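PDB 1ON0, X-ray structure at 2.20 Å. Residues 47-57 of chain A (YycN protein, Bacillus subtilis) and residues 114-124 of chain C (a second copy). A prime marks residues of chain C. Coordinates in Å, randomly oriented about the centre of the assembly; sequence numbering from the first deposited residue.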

# COMPACT_ATOMS: atom_id res chain seq x y z
N PHE A 47 1.26 4.31 18.39
CA PHE A 47 1.47 3.01 19.01
C PHE A 47 2.92 2.75 19.38
O PHE A 47 3.21 1.96 20.28
CB PHE A 47 0.93 1.91 18.09
CG PHE A 47 -0.57 1.90 17.99
CD1 PHE A 47 -1.35 1.61 19.10
CD2 PHE A 47 -1.20 2.23 16.80
CE1 PHE A 47 -2.75 1.66 19.04
CE2 PHE A 47 -2.59 2.28 16.73
CZ PHE A 47 -3.36 1.99 17.86
N THR A 48 3.85 3.41 18.69
CA THR A 48 5.25 3.23 19.00
C THR A 48 5.54 4.01 20.29
O THR A 48 6.26 3.52 21.16
CB THR A 48 6.14 3.74 17.85
OG1 THR A 48 5.86 2.99 16.67
CG2 THR A 48 7.62 3.58 18.19
N ASP A 49 4.97 5.20 20.41
CA ASP A 49 5.18 6.02 21.60
C ASP A 49 4.53 5.38 22.84
O ASP A 49 5.07 5.44 23.94
CB ASP A 49 4.59 7.42 21.40
CG ASP A 49 5.06 8.40 22.45
OD1 ASP A 49 4.27 9.27 22.86
OD2 ASP A 49 6.25 8.31 22.85
N LEU A 50 3.36 4.76 22.64
CA LEU A 50 2.64 4.09 23.71
C LEU A 50 3.33 2.81 24.15
O LEU A 50 3.27 2.42 25.31
CB LEU A 50 1.22 3.75 23.26
CG LEU A 50 0.10 4.74 23.61
CD1 LEU A 50 -1.19 4.39 22.86
CD2 LEU A 50 -0.13 4.70 25.11
N LEU A 51 3.99 2.15 23.20
CA LEU A 51 4.66 0.90 23.51
C LEU A 51 6.13 0.88 23.04
O LEU A 51 6.53 0.04 22.23
CB LEU A 51 3.86 -0.26 22.90
CG LEU A 51 2.96 -1.09 23.83
CD1 LEU A 51 2.23 -0.24 24.84
CD2 LEU A 51 1.97 -1.88 22.98
N PRO A 52 6.95 1.81 23.57
CA PRO A 52 8.37 1.92 23.22
C PRO A 52 9.05 0.57 23.35
O PRO A 52 9.86 0.18 22.52
CB PRO A 52 8.91 2.89 24.27
CG PRO A 52 7.75 3.76 24.55
CD PRO A 52 6.60 2.78 24.63
N ARG A 53 8.68 -0.14 24.41
CA ARG A 53 9.27 -1.43 24.69
C ARG A 53 8.34 -2.61 24.42
O ARG A 53 8.48 -3.68 25.02
CB ARG A 53 9.77 -1.42 26.15
CG ARG A 53 10.86 -0.36 26.42
CD ARG A 53 11.20 -0.18 27.91
NE ARG A 53 11.67 -1.42 28.53
CZ ARG A 53 11.65 -1.65 29.85
NH1 ARG A 53 11.18 -0.73 30.69
NH2 ARG A 53 12.09 -2.80 30.33
N GLY A 54 7.39 -2.43 23.50
CA GLY A 54 6.47 -3.51 23.20
C GLY A 54 5.86 -4.04 24.48
O GLY A 54 5.40 -3.26 25.32
N LEU A 55 5.87 -5.36 24.64
CA LEU A 55 5.32 -6.01 25.82
C LEU A 55 6.04 -5.65 27.13
O LEU A 55 5.47 -5.77 28.21
CB LEU A 55 5.33 -7.53 25.64
CG LEU A 55 4.55 -8.09 24.44
CD1 LEU A 55 4.71 -9.60 24.42
CD2 LEU A 55 3.08 -7.70 24.54
N GLU A 56 7.29 -5.23 27.02
CA GLU A 56 8.08 -4.84 28.18
C GLU A 56 7.65 -3.47 28.73
O GLU A 56 8.03 -3.11 29.84
CB GLU A 56 9.58 -4.81 27.82
CG GLU A 56 10.36 -6.11 28.06
CD GLU A 56 11.78 -6.10 27.48
OE1 GLU A 56 12.52 -5.10 27.66
OE2 GLU A 56 12.16 -7.10 26.84
N THR A 57 6.85 -2.72 27.97
CA THR A 57 6.40 -1.40 28.43
C THR A 57 5.61 -1.56 29.74
O THR A 57 4.51 -2.11 29.76
CB THR A 57 5.54 -0.67 27.36
OG1 THR A 57 6.27 -0.57 26.13
CG2 THR A 57 5.16 0.74 27.82
N ASP C 114 15.64 1.10 14.56
CA ASP C 114 15.94 0.73 15.96
C ASP C 114 14.75 1.03 16.87
O ASP C 114 14.47 0.28 17.80
CB ASP C 114 17.17 1.46 16.50
CG ASP C 114 18.45 1.13 15.74
OD1 ASP C 114 18.67 -0.05 15.38
OD2 ASP C 114 19.26 2.05 15.52
N GLN C 115 14.07 2.15 16.62
CA GLN C 115 12.92 2.51 17.44
C GLN C 115 11.79 1.52 17.18
O GLN C 115 11.12 1.08 18.11
CB GLN C 115 12.46 3.94 17.14
CG GLN C 115 10.98 4.17 17.47
CD GLN C 115 10.53 5.61 17.25
OE1 GLN C 115 10.64 6.44 18.16
NE2 GLN C 115 10.00 5.90 16.06
N ALA C 116 11.59 1.15 15.92
CA ALA C 116 10.53 0.20 15.60
C ALA C 116 10.86 -1.19 16.14
O ALA C 116 10.00 -1.86 16.73
CB ALA C 116 10.31 0.14 14.09
N ALA C 117 12.09 -1.65 15.94
CA ALA C 117 12.46 -2.96 16.43
C ALA C 117 12.20 -3.06 17.93
O ALA C 117 11.59 -4.02 18.41
CB ALA C 117 13.93 -3.26 16.12
N ARG C 118 12.67 -2.07 18.69
CA ARG C 118 12.48 -2.10 20.13
C ARG C 118 10.99 -2.20 20.48
O ARG C 118 10.62 -2.98 21.34
CB ARG C 118 13.10 -0.86 20.76
CG ARG C 118 13.10 -0.85 22.26
CD ARG C 118 14.14 0.12 22.79
NE ARG C 118 14.04 0.30 24.24
CZ ARG C 118 14.07 -0.69 25.13
NH1 ARG C 118 14.19 -1.95 24.72
NH2 ARG C 118 14.00 -0.43 26.42
N SER C 119 10.14 -1.42 19.82
CA SER C 119 8.71 -1.50 20.10
C SER C 119 8.11 -2.83 19.63
O SER C 119 6.99 -3.18 20.00
CB SER C 119 7.96 -0.33 19.43
OG SER C 119 8.14 -0.33 18.03
N MSE C 120 8.85 -3.58 18.81
CA MSE C 120 8.36 -4.87 18.32
C MSE C 120 8.93 -6.02 19.13
O MSE C 120 8.57 -7.17 18.93
CB MSE C 120 8.76 -5.08 16.86
CG MSE C 120 8.03 -4.20 15.90
SE MSE C 120 8.70 -4.48 14.14
CE MSE C 120 8.29 -6.36 13.98
N GLY C 121 9.83 -5.68 20.04
CA GLY C 121 10.44 -6.69 20.88
C GLY C 121 11.71 -7.26 20.30
O GLY C 121 12.28 -8.18 20.85
N ILE C 122 12.17 -6.69 19.18
CA ILE C 122 13.40 -7.16 18.52
C ILE C 122 14.64 -6.59 19.20
O ILE C 122 14.82 -5.37 19.26
CB ILE C 122 13.41 -6.76 17.03
CG1 ILE C 122 12.23 -7.46 16.31
CG2 ILE C 122 14.74 -7.13 16.39
CD1 ILE C 122 11.95 -6.96 14.89
N ARG C 123 15.51 -7.46 19.71
CA ARG C 123 16.72 -6.98 20.39
C ARG C 123 18.00 -7.11 19.58
O ARG C 123 19.08 -6.80 20.07
CB ARG C 123 16.89 -7.68 21.74
CG ARG C 123 16.17 -6.96 22.90
CD ARG C 123 16.54 -7.54 24.27
NE ARG C 123 15.93 -8.85 24.50
CZ ARG C 123 14.68 -9.03 24.91
NH1 ARG C 123 13.89 -7.99 25.13
NH2 ARG C 123 14.21 -10.26 25.08
N LYS C 124 17.88 -7.54 18.33
CA LYS C 124 19.07 -7.69 17.52
C LYS C 124 18.77 -7.54 16.02
O LYS C 124 17.71 -7.94 15.53
CB LYS C 124 19.71 -9.05 17.80
CG LYS C 124 21.11 -9.21 17.27
CD LYS C 124 21.60 -10.63 17.48
CE LYS C 124 22.98 -10.82 16.89
NZ LYS C 124 23.44 -12.23 17.02
O HOH W 1 10.92 2.32 20.40

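The contact sets the turn that follows a helix of chain A against the last turn of a helix in chain C, burying 429 Å² over both sides. Its centre is Ser119′, whose CA lies 4.3 Å from Gly54 CA. The p rotamer of Ser119′ (chi1 59°) turns its hydroxyl back onto its own helix, where OG donates to Ala116′ O at 2.7 Å. The hydroxyl makes no hydrogen bond to chain A; among the closest approaches, Ser119′ CB lies 3.2 Å from Leu51 O, and Ser119′ CA makes CA-H...O contacts with Leu51 O (3.4 Å) and Pro52 O (3.2 Å). Pro52 O also lies 3.2 Å from Ser119′ N, but the angle is too poor for a hydrogen bond. A water bridges instead, donating to Pro52 O at 3.2 Å and to Gln115′ O at 2.6 Å.

Gly54 fits this close packing. Its phi of 51° favours glycine, and an ideal CB would sit 2.8 Å from Ser119′ O, a clash.

Thr48, with chi1 in m, places CG2 3.5 Å from Gln115′ CG, a nonpolar contact.

The arginines pack despite like charge. The extended Arg118′ chain (chi1 to chi3 all t) brings NH2 to 3.1 Å from Arg53 CG, which lies over one face of the Arg118′ guanidinium. Arg53 NE and Arg118′ NH2, both donors, are 3.3 Å apart without bonding. Arg53 (chi1 to chi3 m, t, p) forms a salt bridge within chain A, NH2 to Glu56 OE1 at 3.6 Å.

Glu56, its chi1 of -92° between wells, chi2 t and chi3 46°, pairs through its other oxygen across the interface: Arg123′ NH1 lies 2.6 Å from Glu56 OE2, near the guanidinium plane, in a salt bridge. Arg123′ (m, t, m) has a sideways CA-to-CB bond, but its end comes nearer. The 122° angle at hydrogen makes the accompanying hydrogen bond weak.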